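Local coordinates for protein glutathione S-transferase 1 (Ascaris suum, PDB 4Q5F) that conjugates reduced glutathione to a wide range of hydrophobic electrophiles, both foreign and endogenous, and can also act as a glutathione peroxidase, at residues D109-L114 with A140-L145; K57-G61 with V72-S76; R31-Q36 with L203-W209; S157-V161 with Y196-V200. The contacts are given in a common frame with arbitrary orientation. Residues are numbered along the deposited sequence.

Contact 1 of 4, residues D109-L114 with A140-L145; sequences DFMAEL and ARDKHL. With GSH (glutathione), chain C.
Two long helices of the all-helical C-terminal domain pack antiparallel here, through the last turns of helix 94-114 and the middle of helix 129-155. The short axes run at 176° and 10.0 Å apart, with Phe110 CA facing His144 CA at 6.0 Å and Glu113 CA facing Ala140 CA at 6.5 Å. Phe110 (chi1 t) and His144 (chi1 m) lie with planes 23° apart but slid past each other, centroids 4.9 Å apart. Each therefore meets aliphatic carbon: Phe110 CA stands 3.6 Å over the His144 centroid and His144 CB 3.7 Å over that of Phe110, both CH-pi contacts. Ala140 CB (3.9 Å from Phe110 CE1) and Leu145 CD2 (3.8 Å from Phe110 CE2) extend the apolar packing. Beside the ring pair, His144 NE2 donates a weak 3.4 Å hydrogen bond to Glu113 OE2. At one end, Asp109 OD2 accepts from N1 of the second subunit's glutathione at 2.5 Å. This is an antiparallel helix pair of the GST C-terminal domain, with one residue completing the intersubunit site.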
loop_
_atom_site.group_PDB
_atom_site.type_symbol
_atom_site.label_atom_id
_atom_site.label_comp_id
_atom_site.label_asym_id
_atom_site.label_seq_id
_atom_site.Cartn_x
_atom_site.Cartn_y
_atom_site.Cartn_z
ATOM N N ASP B 109 -1.420 -6.001 4.272
ATOM C CA ASP B 109 -1.371 -7.385 3.801
ATOM C C ASP B 109 -2.349 -8.244 4.594
ATOM O O ASP B 109 -3.065 -9.071 4.032
ATOM C CB ASP B 109 0.038 -7.969 3.944
ATOM C CG ASP B 109 1.005 -7.445 2.897
ATOM O OD1 ASP B 109 0.549 -6.846 1.900
ATOM O OD2 ASP B 109 2.225 -7.648 3.070
ATOM N N PHE B 110 -2.362 -8.044 5.907
ATOM C CA PHE B 110 -3.281 -8.747 6.791
ATOM C C PHE B 110 -4.727 -8.470 6.383
ATOM O O PHE B 110 -5.529 -9.391 6.236
ATOM C CB PHE B 110 -3.050 -8.301 8.236
ATOM C CG PHE B 110 -3.909 -9.010 9.248
ATOM C CD1 PHE B 110 -4.398 -10.284 9.007
ATOM C CD2 PHE B 110 -4.228 -8.394 10.445
ATOM C CE1 PHE B 110 -5.184 -10.926 9.944
ATOM C CE2 PHE B 110 -5.014 -9.031 11.382
ATOM C CZ PHE B 110 -5.492 -10.299 11.131
ATOM N N MET B 111 -5.048 -7.194 6.199
ATOM C CA MET B 111 -6.391 -6.783 5.797
ATOM C C MET B 111 -6.782 -7.380 4.450
ATOM O O MET B 111 -7.955 -7.661 4.208
ATOM C CB MET B 111 -6.476 -5.256 5.718
ATOM C CG MET B 111 -6.483 -4.548 7.067
ATOM S SD MET B 111 -7.947 -4.919 8.055
ATOM C CE MET B 111 -7.304 -6.171 9.161
ATOM N N ALA B 112 -5.799 -7.565 3.573
ATOM C CA ALA B 112 -6.056 -8.100 2.240
ATOM C C ALA B 112 -6.599 -9.528 2.310
ATOM O O ALA B 112 -7.234 -10.008 1.370
ATOM C CB ALA B 112 -4.792 -8.052 1.397
ATOM N N GLU B 113 -6.348 -10.201 3.428
ATOM C CA GLU B 113 -6.840 -11.558 3.636
ATOM C C GLU B 113 -8.284 -11.512 4.122
ATOM O O GLU B 113 -9.131 -12.271 3.655
ATOM C CB GLU B 113 -5.988 -12.290 4.678
ATOM C CG GLU B 113 -4.474 -12.143 4.516
ATOM C CD GLU B 113 -3.828 -13.338 3.845
ATOM O OE1 GLU B 113 -4.470 -13.951 2.966
ATOM O OE2 GLU B 113 -2.674 -13.666 4.203
ATOM N N LEU B 114 -8.553 -10.606 5.058
ATOM C CA LEU B 114 -9.833 -10.564 5.760
ATOM C C LEU B 114 -10.951 -9.888 4.971
ATOM O O LEU B 114 -12.049 -10.432 4.851
ATOM C CB LEU B 114 -9.667 -9.830 7.092
ATOM C CG LEU B 114 -8.749 -10.458 8.140
ATOM C CD1 LEU B 114 -8.709 -9.572 9.373
ATOM C CD2 LEU B 114 -9.206 -11.861 8.504
ATOM N N ALA B 140 -5.281 -16.381 8.933
ATOM C CA ALA B 140 -4.753 -15.045 8.666
ATOM C C ALA B 140 -4.396 -14.365 9.980
ATOM O O ALA B 140 -3.309 -13.806 10.135
ATOM C CB ALA B 140 -5.778 -14.218 7.907
ATOM N N ARG B 141 -5.333 -14.424 10.918
ATOM C CA ARG B 141 -5.142 -13.910 12.267
ATOM C C ARG B 141 -3.884 -14.494 12.906
ATOM O O ARG B 141 -3.054 -13.769 13.456
ATOM C CB ARG B 141 -6.367 -14.267 13.111
ATOM C CG ARG B 141 -6.255 -13.967 14.596
ATOM C CD ARG B 141 -7.500 -14.450 15.325
ATOM N NE ARG B 141 -7.568 -15.909 15.417
ATOM C CZ ARG B 141 -7.204 -16.620 16.482
ATOM N NH1 ARG B 141 -6.737 -16.024 17.573
ATOM N NH2 ARG B 141 -7.309 -17.941 16.458
ATOM N N ASP B 142 -3.753 -15.813 12.824
ATOM C CA ASP B 142 -2.651 -16.514 13.470
ATOM C C ASP B 142 -1.299 -16.188 12.842
ATOM O O ASP B 142 -0.277 -16.212 13.527
ATOM C CB ASP B 142 -2.895 -18.023 13.444
ATOM C CG ASP B 142 -4.049 -18.445 14.340
ATOM O OD1 ASP B 142 -4.822 -17.563 14.774
ATOM O OD2 ASP B 142 -4.191 -19.658 14.603
ATOM N N LYS B 143 -1.286 -15.885 11.548
ATOM C CA LYS B 143 -0.037 -15.527 10.878
ATOM C C LYS B 143 0.379 -14.090 11.177
ATOM O O LYS B 143 1.544 -13.822 11.468
ATOM C CB LYS B 143 -0.149 -15.704 9.361
ATOM C CG LYS B 143 1.197 -15.570 8.647
ATOM C CD LYS B 143 1.062 -15.394 7.142
ATOM C CE LYS B 143 2.376 -15.734 6.447
ATOM N NZ LYS B 143 2.471 -15.167 5.073
ATOM N N HIS B 144 -0.577 -13.169 11.106
ATOM C CA HIS B 144 -0.259 -11.743 11.071
ATOM C C HIS B 144 -0.138 -11.069 12.437
ATOM O O HIS B 144 0.730 -10.216 12.630
ATOM C CB HIS B 144 -1.285 -11.003 10.215
ATOM C CG HIS B 144 -1.103 -11.220 8.745
ATOM N ND1 HIS B 144 -0.183 -10.512 8.002
ATOM C CD2 HIS B 144 -1.709 -12.072 7.887
ATOM C CE1 HIS B 144 -0.239 -10.915 6.743
ATOM N NE2 HIS B 144 -1.153 -11.858 6.647
ATOM N N LEU B 145 -1.003 -11.437 13.376
ATOM C CA LEU B 145 -0.979 -10.821 14.701
ATOM C C LEU B 145 0.374 -10.974 15.404
ATOM O O LEU B 145 0.883 -10.008 15.969
ATOM C CB LEU B 145 -2.105 -11.370 15.582
ATOM C CG LEU B 145 -3.537 -11.009 15.172
ATOM C CD1 LEU B 145 -4.520 -11.520 16.213
ATOM C CD2 LEU B 145 -3.719 -9.509 14.969
HETATM N N1 GSH C . 3.869 -7.011 1.234
HETATM C CA1 GSH C . 5.190 -7.487 1.030
HETATM C C1 GSH C . 5.988 -6.444 0.284
HETATM O O11 GSH C . 7.229 -6.350 0.463
HETATM O O12 GSH C . 5.413 -5.668 -0.519
HETATM C CB1 GSH C . 5.132 -8.779 0.231
HETATM C CG1 GSH C . 6.513 -9.444 0.220
HETATM C CD1 GSH C . 6.417 -10.873 -0.333
HETATM O OE1 GSH C . 5.336 -11.346 -0.607
HETATM N N2 GSH C . 7.622 -11.639 -0.514
HETATM C CA2 GSH C . 7.595 -12.979 -1.014
HETATM C C2 GSH C . 8.364 -13.855 -0.037
HETATM O O2 GSH C . 9.122 -13.333 0.767
HETATM C CB2 GSH C . 8.253 -13.050 -2.365
HETATM S SG2 GSH C . 7.459 -11.940 -3.485
HETATM N N3 GSH C . 8.214 -15.294 -0.060
HETATM C CA3 GSH C . 8.946 -16.111 0.875
HETATM C C3 GSH C . 8.169 -16.226 2.189
HETATM O O31 GSH C . 7.206 -15.450 2.425
HETATM O O32 GSH C . 8.495 -17.098 3.032
#

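Contact 2 of 4, residues K57-G61 with V72-S76; sequences KTPFG and VLAQS. With GSH (glutathione), chain E.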
loop_
_atom_site.group_PDB
_atom_site.type_symbol
_atom_site.label_atom_id
_atom_site.label_comp_id
_atom_site.label_asym_id
_atom_site.label_seq_id
_atom_site.Cartn_x
_atom_site.Cartn_y
_atom_site.Cartn_z
ATOM N N LYS B 57 -16.577 11.263 -11.769
ATOM C CA LYS B 57 -15.776 12.478 -11.630
ATOM C C LYS B 57 -14.533 12.245 -10.774
ATOM O O LYS B 57 -13.657 13.107 -10.704
ATOM C CB LYS B 57 -16.598 13.604 -11.000
ATOM C CG LYS B 57 -17.872 13.969 -11.736
ATOM C CD LYS B 57 -18.624 15.044 -10.966
ATOM C CE LYS B 57 -19.991 15.327 -11.558
ATOM N NZ LYS B 57 -20.780 16.226 -10.670
ATOM N N THR B 58 -14.460 11.093 -10.114
ATOM C CA THR B 58 -13.345 10.806 -9.215
ATOM C C THR B 58 -12.161 10.255 -10.004
ATOM O O THR B 58 -12.335 9.772 -11.123
ATOM C CB THR B 58 -13.739 9.799 -8.117
ATOM O OG1 THR B 58 -13.998 8.518 -8.704
ATOM C CG2 THR B 58 -14.976 10.274 -7.368
ATOM N N PRO B 59 -10.952 10.326 -9.423
ATOM C CA PRO B 59 -9.748 9.871 -10.131
ATOM C C PRO B 59 -9.790 8.395 -10.525
ATOM O O PRO B 59 -9.469 8.065 -11.668
ATOM C CB PRO B 59 -8.628 10.115 -9.109
ATOM C CG PRO B 59 -9.161 11.167 -8.203
ATOM C CD PRO B 59 -10.628 10.898 -8.105
ATOM N N PHE B 60 -10.179 7.530 -9.592
ATOM C CA PHE B 60 -10.132 6.085 -9.806
ATOM C C PHE B 60 -11.496 5.414 -9.649
ATOM O O PHE B 60 -11.589 4.187 -9.623
ATOM C CB PHE B 60 -9.137 5.452 -8.832
ATOM C CG PHE B 60 -7.765 6.063 -8.887
ATOM C CD1 PHE B 60 -7.162 6.333 -10.102
ATOM C CD2 PHE B 60 -7.085 6.380 -7.723
ATOM C CE1 PHE B 60 -5.903 6.899 -10.158
ATOM C CE2 PHE B 60 -5.826 6.948 -7.773
ATOM C CZ PHE B 60 -5.235 7.206 -8.991
ATOM N N GLY B 61 -12.552 6.215 -9.543
ATOM C CA GLY B 61 -13.896 5.678 -9.437
ATOM C C GLY B 61 -14.254 5.228 -8.033
ATOM O O GLY B 61 -15.204 4.465 -7.852
ATOM N N VAL B 72 -7.535 17.506 -5.443
ATOM C CA VAL B 72 -8.053 16.196 -5.068
ATOM C C VAL B 72 -6.943 15.154 -4.958
ATOM O O VAL B 72 -6.057 15.078 -5.812
ATOM C CB VAL B 72 -9.095 15.720 -6.102
ATOM C CG1 VAL B 72 -9.599 14.316 -5.778
ATOM C CG2 VAL B 72 -10.259 16.699 -6.164
ATOM N N LEU B 73 -7.008 14.354 -3.897
ATOM C CA LEU B 73 -6.077 13.251 -3.677
ATOM C C LEU B 73 -6.863 11.991 -3.331
ATOM O O LEU B 73 -7.658 11.988 -2.389
ATOM C CB LEU B 73 -5.109 13.590 -2.540
ATOM C CG LEU B 73 -4.149 12.481 -2.094
ATOM C CD1 LEU B 73 -3.087 12.206 -3.150
ATOM C CD2 LEU B 73 -3.510 12.846 -0.765
ATOM N N ALA B 74 -6.636 10.923 -4.093
ATOM C CA ALA B 74 -7.330 9.655 -3.879
ATOM C C ALA B 74 -6.430 8.664 -3.146
ATOM O O ALA B 74 -5.283 8.981 -2.826
ATOM C CB ALA B 74 -7.786 9.075 -5.210
ATOM N N GLN B 75 -6.966 7.472 -2.885
ATOM C CA GLN B 75 -6.245 6.384 -2.215
ATOM C C GLN B 75 -5.981 6.669 -0.732
ATOM O O GLN B 75 -5.188 7.543 -0.377
ATOM C CB GLN B 75 -4.955 6.026 -2.961
ATOM C CG GLN B 75 -5.207 5.370 -4.314
ATOM C CD GLN B 75 -5.636 3.919 -4.191
ATOM O OE1 GLN B 75 -5.641 3.353 -3.098
ATOM N NE2 GLN B 75 -5.999 3.310 -5.313
ATOM N N SER B 76 -6.658 5.899 0.116
ATOM C CA SER B 76 -6.660 6.091 1.567
ATOM C C SER B 76 -5.270 6.177 2.204
ATOM O O SER B 76 -5.000 7.084 2.993
ATOM C CB SER B 76 -7.445 4.955 2.228
ATOM O OG SER B 76 -6.871 3.696 1.920
HETATM N N1 GSH E . -7.363 1.224 -2.683
HETATM C CA1 GSH E . -8.414 2.130 -2.392
HETATM C C1 GSH E . -8.052 2.946 -1.172
HETATM O O11 GSH E . -8.501 4.114 -1.032
HETATM O O12 GSH E . -7.299 2.460 -0.289
HETATM C CB1 GSH E . -9.695 1.354 -2.128
HETATM C CG1 GSH E . -10.882 2.323 -2.042
HETATM C CD1 GSH E . -12.221 1.573 -2.076
HETATM O OE1 GSH E . -12.244 0.386 -2.324
HETATM N N2 GSH E . -13.445 2.293 -1.812
HETATM C CA2 GSH E . -14.724 1.650 -1.836
HETATM C C2 GSH E . -15.606 2.335 -2.869
HETATM O O2 GSH E . -15.348 3.471 -3.231
HETATM C CB2 GSH E . -15.397 1.778 -0.496
HETATM S SG2 GSH E . -14.398 1.036 0.755
HETATM N N3 GSH E . -16.758 1.641 -3.403
HETATM C CA3 GSH E . -17.606 2.273 -4.381
HETATM C C3 GSH E . -17.158 1.882 -5.788
HETATM O O31 GSH E . -16.058 1.300 -5.957
HETATM O O32 GSH E . -17.895 2.147 -6.773
#
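The glutathione-binding G-site of the thioredoxin-like N-terminal domain supplies the setting, and this contact packs the loop between helix 51-54 and strand 65-68 against the edge strand 71-74 and the turn that follows it. The joint is wholly apolar and small, burying 190 Å² in all. Pro59 CG sits 4.0 Å from Val72 CG1 and 3.9 Å from Ala74 CB, while Phe60 CD2 approaches the same Ala74 CB at 3.8 Å; the alanine methyl thus lies against both loop residues. Further along, Phe60 CE2 touches Gln75 CG at 3.9 Å. Within the loop, Gly61 N makes a weak 2.8 Å hydrogen bond to Thr58 OG1, and Gly61 takes a positive phi of 81°, a conformation that suits glycine. Gln75 also has positive phi, 70°, and occupies the N-cap position of helix 76-86. Gln75 NE2 is hydrogen-bonded to Asp109 of the second subunit, whose carboxylate, like Gln75 OE1, accepts from the glutathione amine, so the pocket straddles the dimer interface. The ligand's gamma-glutamyl end is gripped at the helix start: N1 donates to Gln75 OE1 at 2.8 Å, Ser76 N to O11 at 2.8 Å, and Ser76 OG to O12 at 2.6 Å.

Contact 3 of 4, residues R31-Q36 with L203-W209; sequences RLIFHQ and LPNIKKW
Interdomain packing can depend on a few side-chain rotamers, as where helix 27-37 of the N-terminal domain meets helix 204-212 of the C-terminal domain. Both segments are helical, apart from Leu203 at the N-cap, and their short axes cross at 126° with a closest approach of 8.7 Å. Gln36 CA lies 5.2 Å from Asn205 CA. His35 (chi1 m, chi2 101°) turns its ring flat against the six-membered ring of Trp209 (chi1 t, chi2 -127°) in an offset stack, centroids 3.8 Å apart and planes at 14°. His35 ND1 donates to Arg31 O at 3.0 Å, a bond consistent with the ring's orientation. Leu32, in the mt rotamer, puts CD2 3.7 Å from Trp209 CD1, at the indole edge, and 4.2 Å from Ile206 CD1; Ile206 itself is mm. Gln36 (chi1 t, chi2 p) folds back so that OE1 lies 3.5 Å from Ile206 CG1, and Asn205 (chi1 m) donates from ND2 to Gln36 O at 2.8 Å. Arg31 passes beside the indole, its CD 4.1 Å from Trp209 CZ2, toward a salt bridge with Asp43, while Trp209 NE1 binds Glu28. Such helix-to-helix packing characterises the interface between the thioredoxin-like and all-helical domains of the GST fold.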
loop_
_atom_site.group_PDB
_atom_site.type_symbol
_atom_site.label_atom_id
_atom_site.label_comp_id
_atom_site.label_asym_id
_atom_site.label_seq_id
_atom_site.Cartn_x
_atom_site.Cartn_y
_atom_site.Cartn_z
ATOM N N ARG B 31 -10.280 10.594 9.309
ATOM C CA ARG B 31 -11.020 11.275 10.369
ATOM C C ARG B 31 -10.254 11.218 11.683
ATOM O O ARG B 31 -10.090 12.232 12.362
ATOM C CB ARG B 31 -12.396 10.636 10.561
ATOM C CG ARG B 31 -13.319 10.743 9.360
ATOM C CD ARG B 31 -14.611 9.983 9.600
ATOM N NE ARG B 31 -15.492 10.015 8.432
ATOM C CZ ARG B 31 -16.085 8.954 7.888
ATOM N NH1 ARG B 31 -15.914 7.736 8.389
ATOM N NH2 ARG B 31 -16.865 9.114 6.828
ATOM N N LEU B 32 -9.791 10.023 12.033
ATOM C CA LEU B 32 -9.033 9.812 13.260
ATOM C C LEU B 32 -7.777 10.677 13.290
ATOM O O LEU B 32 -7.398 11.206 14.333
ATOM C CB LEU B 32 -8.644 8.339 13.386
ATOM C CG LEU B 32 -9.777 7.391 13.770
ATOM C CD1 LEU B 32 -9.413 5.956 13.432
ATOM C CD2 LEU B 32 -10.092 7.523 15.250
ATOM N N ILE B 33 -7.137 10.819 12.137
ATOM C CA ILE B 33 -5.904 11.591 12.043
ATOM C C ILE B 33 -6.184 13.085 12.227
ATOM O O ILE B 33 -5.391 13.796 12.843
ATOM C CB ILE B 33 -5.177 11.325 10.707
ATOM C CG1 ILE B 33 -4.735 9.862 10.637
ATOM C CG2 ILE B 33 -3.948 12.217 10.566
ATOM C CD1 ILE B 33 -4.365 9.383 9.248
ATOM N N PHE B 34 -7.306 13.560 11.691
ATOM C CA PHE B 34 -7.712 14.947 11.903
ATOM C C PHE B 34 -7.967 15.212 13.383
ATOM O O PHE B 34 -7.434 16.164 13.955
ATOM C CB PHE B 34 -8.988 15.278 11.128
ATOM C CG PHE B 34 -8.774 15.503 9.661
ATOM C CD1 PHE B 34 -7.944 16.519 9.215
ATOM C CD2 PHE B 34 -9.429 14.720 8.728
ATOM C CE1 PHE B 34 -7.754 16.734 7.864
ATOM C CE2 PHE B 34 -9.246 14.930 7.375
ATOM C CZ PHE B 34 -8.408 15.938 6.942
ATOM N N HIS B 35 -8.786 14.365 13.995
ATOM C CA HIS B 35 -9.220 14.585 15.368
ATOM C C HIS B 35 -8.065 14.511 16.358
ATOM O O HIS B 35 -8.042 15.249 17.340
ATOM C CB HIS B 35 -10.325 13.599 15.744
ATOM C CG HIS B 35 -11.675 14.002 15.241
ATOM N ND1 HIS B 35 -12.248 13.453 14.112
ATOM C CD2 HIS B 35 -12.557 14.918 15.701
ATOM C CE1 HIS B 35 -13.428 14.006 13.908
ATOM N NE2 HIS B 35 -13.642 14.898 14.857
ATOM N N GLN B 36 -7.104 13.630 16.099
ATOM C CA GLN B 36 -5.924 13.545 16.949
ATOM C C GLN B 36 -5.181 14.872 16.922
ATOM O O GLN B 36 -4.818 15.419 17.963
ATOM C CB GLN B 36 -4.991 12.426 16.479
ATOM C CG GLN B 36 -3.650 12.377 17.208
ATOM C CD GLN B 36 -3.801 12.242 18.710
ATOM O OE1 GLN B 36 -4.858 11.861 19.210
ATOM N NE2 GLN B 36 -2.740 12.556 19.439
ATOM N N LEU B 203 -6.382 7.838 24.185
ATOM C CA LEU B 203 -5.867 9.178 23.914
ATOM C C LEU B 203 -7.047 10.152 23.908
ATOM O O LEU B 203 -8.069 9.866 23.284
ATOM C CB LEU B 203 -5.137 9.222 22.571
ATOM C CG LEU B 203 -3.769 8.537 22.508
ATOM C CD1 LEU B 203 -3.296 8.421 21.067
ATOM C CD2 LEU B 203 -2.746 9.298 23.341
ATOM N N PRO B 204 -6.914 11.300 24.602
ATOM C CA PRO B 204 -8.040 12.223 24.814
ATOM C C PRO B 204 -8.842 12.581 23.561
ATOM O O PRO B 204 -10.070 12.504 23.590
ATOM C CB PRO B 204 -7.361 13.474 25.377
ATOM C CG PRO B 204 -6.161 12.957 26.067
ATOM C CD PRO B 204 -5.682 11.798 25.246
ATOM N N ASN B 205 -8.165 12.970 22.484
ATOM C CA ASN B 205 -8.859 13.382 21.265
ATOM C C ASN B 205 -9.529 12.206 20.561
ATOM O O ASN B 205 -10.612 12.347 19.993
ATOM C CB ASN B 205 -7.898 14.083 20.307
ATOM C CG ASN B 205 -7.445 15.438 20.818
ATOM O OD1 ASN B 205 -8.129 16.069 21.624
ATOM N ND2 ASN B 205 -6.291 15.896 20.344
ATOM N N ILE B 206 -8.876 11.050 20.594
ATOM C CA ILE B 206 -9.440 9.839 20.015
ATOM C C ILE B 206 -10.607 9.368 20.869
ATOM O O ILE B 206 -11.664 9.005 20.353
ATOM C CB ILE B 206 -8.389 8.713 19.934
ATOM C CG1 ILE B 206 -7.173 9.177 19.128
ATOM C CG2 ILE B 206 -8.992 7.449 19.323
ATOM C CD1 ILE B 206 -7.497 9.663 17.724
ATOM N N LYS B 207 -10.401 9.375 22.181
ATOM C CA LYS B 207 -11.425 8.957 23.127
ATOM C C LYS B 207 -12.679 9.801 22.943
ATOM O O LYS B 207 -13.798 9.291 22.982
ATOM C CB LYS B 207 -10.907 9.101 24.556
ATOM C CG LYS B 207 -11.775 8.423 25.597
ATOM C CD LYS B 207 -11.183 8.576 26.988
ATOM N N LYS B 208 -12.477 11.098 22.740
ATOM C CA LYS B 208 -13.580 12.014 22.504
ATOM C C LYS B 208 -14.290 11.658 21.205
ATOM O O LYS B 208 -15.506 11.478 21.184
ATOM C CB LYS B 208 -13.071 13.457 22.445
ATOM N N TRP B 209 -13.519 11.540 20.128
ATOM C CA TRP B 209 -14.077 11.268 18.807
ATOM C C TRP B 209 -14.899 9.982 18.770
ATOM O O TRP B 209 -15.988 9.948 18.194
ATOM C CB TRP B 209 -12.963 11.190 17.764
ATOM C CG TRP B 209 -13.453 10.760 16.417
ATOM C CD1 TRP B 209 -12.963 9.741 15.653
ATOM C CD2 TRP B 209 -14.542 11.326 15.681
ATOM N NE1 TRP B 209 -13.675 9.644 14.481
ATOM C CE2 TRP B 209 -14.650 10.607 14.474
ATOM C CE3 TRP B 209 -15.432 12.376 15.922
ATOM C CZ2 TRP B 209 -15.613 10.902 13.513
ATOM C CZ3 TRP B 209 -16.388 12.668 14.967
ATOM C CH2 TRP B 209 -16.471 11.934 13.777
#

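Contact 4 of 4, residues S157-V161 with Y196-V200; sequences SEYMV and YIEHV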
loop_
_atom_site.group_PDB
_atom_site.type_symbol
_atom_site.label_atom_id
_atom_site.label_comp_id
_atom_site.label_asym_id
_atom_site.label_seq_id
_atom_site.Cartn_x
_atom_site.Cartn_y
_atom_site.Cartn_z
ATOM N N SER B 157 8.270 1.190 23.669
ATOM C CA SER B 157 7.264 2.226 23.832
ATOM C C SER B 157 5.900 1.614 23.526
ATOM O O SER B 157 5.810 0.452 23.124
ATOM C CB SER B 157 7.550 3.396 22.890
ATOM O OG SER B 157 7.301 3.036 21.543
ATOM N N GLU B 158 4.844 2.399 23.696
ATOM C CA GLU B 158 3.478 1.902 23.540
ATOM C C GLU B 158 3.017 1.884 22.081
ATOM O O GLU B 158 1.904 1.455 21.788
ATOM C CB GLU B 158 2.516 2.755 24.376
ATOM C CG GLU B 158 2.721 4.247 24.187
ATOM C CD GLU B 158 3.587 4.871 25.268
ATOM O OE1 GLU B 158 3.154 4.897 26.440
ATOM O OE2 GLU B 158 4.702 5.333 24.942
ATOM N N TYR B 159 3.874 2.346 21.173
ATOM C CA TYR B 159 3.522 2.454 19.756
ATOM C C TYR B 159 4.457 1.646 18.865
ATOM O O TYR B 159 5.528 1.222 19.298
ATOM C CB TYR B 159 3.522 3.925 19.332
ATOM C CG TYR B 159 2.668 4.785 20.237
ATOM C CD1 TYR B 159 1.292 4.606 20.294
ATOM C CD2 TYR B 159 3.233 5.762 21.044
ATOM C CE1 TYR B 159 0.505 5.379 21.124
ATOM C CE2 TYR B 159 2.450 6.542 21.879
ATOM C CZ TYR B 159 1.086 6.342 21.914
ATOM O OH TYR B 159 0.295 7.107 22.739
ATOM N N MET B 160 4.035 1.431 17.622
ATOM C CA MET B 160 4.806 0.645 16.667
ATOM C C MET B 160 6.162 1.286 16.436
ATOM O O MET B 160 7.186 0.602 16.437
ATOM C CB MET B 160 4.052 0.521 15.339
ATOM C CG MET B 160 2.836 -0.388 15.402
ATOM S SD MET B 160 3.277 -2.082 15.833
ATOM C CE MET B 160 1.658 -2.829 15.975
ATOM N N VAL B 161 6.158 2.600 16.236
ATOM C CA VAL B 161 7.385 3.349 16.007
ATOM C C VAL B 161 7.410 4.577 16.914
ATOM O O VAL B 161 6.405 5.274 17.053
ATOM C CB VAL B 161 7.499 3.826 14.541
ATOM C CG1 VAL B 161 8.916 4.344 14.263
ATOM C CG2 VAL B 161 7.090 2.715 13.551
ATOM N N TYR B 196 -2.144 -2.206 23.513
ATOM C CA TYR B 196 -1.811 -1.249 22.463
ATOM C C TYR B 196 -3.059 -0.568 21.903
ATOM O O TYR B 196 -3.076 0.646 21.697
ATOM C CB TYR B 196 -1.049 -1.987 21.363
ATOM C CG TYR B 196 -0.883 -1.254 20.053
ATOM C CD1 TYR B 196 -0.258 -0.015 19.994
ATOM C CD2 TYR B 196 -1.315 -1.827 18.863
ATOM C CE1 TYR B 196 -0.093 0.641 18.789
ATOM C CE2 TYR B 196 -1.153 -1.180 17.658
ATOM C CZ TYR B 196 -0.541 0.052 17.626
ATOM O OH TYR B 196 -0.378 0.694 16.422
ATOM N N ILE B 197 -4.102 -1.355 21.669
ATOM C CA ILE B 197 -5.368 -0.829 21.172
ATOM C C ILE B 197 -6.081 -0.024 22.257
ATOM O O ILE B 197 -6.692 1.003 21.970
ATOM C CB ILE B 197 -6.282 -1.970 20.670
ATOM C CG1 ILE B 197 -5.643 -2.653 19.460
ATOM C CG2 ILE B 197 -7.665 -1.445 20.286
ATOM C CD1 ILE B 197 -6.248 -3.997 19.120
ATOM N N GLU B 198 -6.000 -0.493 23.498
ATOM C CA GLU B 198 -6.617 0.205 24.621
ATOM C C GLU B 198 -5.975 1.577 24.802
ATOM O O GLU B 198 -6.661 2.574 25.023
ATOM C CB GLU B 198 -6.453 -0.608 25.907
ATOM C CG GLU B 198 -7.270 -0.089 27.081
ATOM C CD GLU B 198 -6.821 -0.675 28.408
ATOM O OE1 GLU B 198 -5.740 -0.282 28.899
ATOM O OE2 GLU B 198 -7.544 -1.532 28.959
ATOM N N HIS B 199 -4.649 1.613 24.699
ATOM C CA HIS B 199 -3.884 2.837 24.905
ATOM C C HIS B 199 -4.251 3.922 23.893
ATOM O O HIS B 199 -4.691 5.007 24.272
ATOM C CB HIS B 199 -2.385 2.535 24.817
ATOM C CG HIS B 199 -1.507 3.725 25.060
ATOM N ND1 HIS B 199 -0.645 3.806 26.128
ATOM C CD2 HIS B 199 -1.361 4.880 24.365
ATOM C CE1 HIS B 199 -0.002 4.962 26.086
ATOM N NE2 HIS B 199 -0.419 5.630 25.028
ATOM N N VAL B 200 -4.054 3.624 22.611
ATOM C CA VAL B 200 -4.285 4.588 21.538
ATOM C C VAL B 200 -5.694 5.171 21.608
ATOM O O VAL B 200 -5.888 6.370 21.421
ATOM C CB VAL B 200 -4.070 3.932 20.150
ATOM C CG1 VAL B 200 -4.401 4.913 19.004
ATOM C CG2 VAL B 200 -2.639 3.392 20.037
#
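Tyr196 forms the apolar centre of this contact, its ring reaching from helix 191-201 to the loop, against Leu152 and Thr173. Met160 CE lies 3.7 Å from Tyr196 CE2, and Met160 SD stands 5.2 Å from the ring centroid, an oblique Met-aromatic contact. On the loop's next residue back, Tyr159 CD1 is 4.5 Å from Tyr196 CE1, and Tyr159 CE1 meets Val200 CG2 at 3.9 Å, near the plane of the Tyr159 ring. One helical turn separates Tyr196 from Val200, so the two serve the same face. Farther out, Glu158 CG covers one face of His199, 3.7 Å from its centroid, in a CH-pi contact that leads over to the polar edge. There Glu158 O comes to 3.2 Å from Tyr196 CD1 at the ring edge, and His199 NE2 donates a weak hydrogen bond, 2.8 Å long, to Tyr159 OH. Tyr196 OH bonds Asp169 OD1 of helix 167-182, and the same oxygen accepts a weak hydrogen bond from Met160 N, so Asp169 joins helix and loop. Segment 157-161 links helix 129-155 to helix 167-182: Met160 packs on Phe151 and Leu152 of the first and on Ile103 of helix 94-114, while Tyr196 and Val200 rest on Thr173 of helix 167-182.

Overall arrangement
A two-domain chain shows how local and distant closures combine. From the N terminus, helix 27-37 opens the longest loop, which contact 3 closes at helix 204-212 with 166 residues in between, bringing the C-terminal end of the chain back to the first domain. The other three are nested within it and follow in series. Contact 2 closes a short loop inside the thioredoxin-like domain, contact 1 pairs two long helices of the second domain, and contact 4 joins a later loop to helix 191-201. Contacts 3 and 4 touch, Ile206 CB lying 3.7 Å from Val200 O. Contact 2 lies at the chain's own glutathione site, while Asp109 of contact 1, its centre about 26 Å from that of contact 2, reaches the glutathione bound by the second subunit.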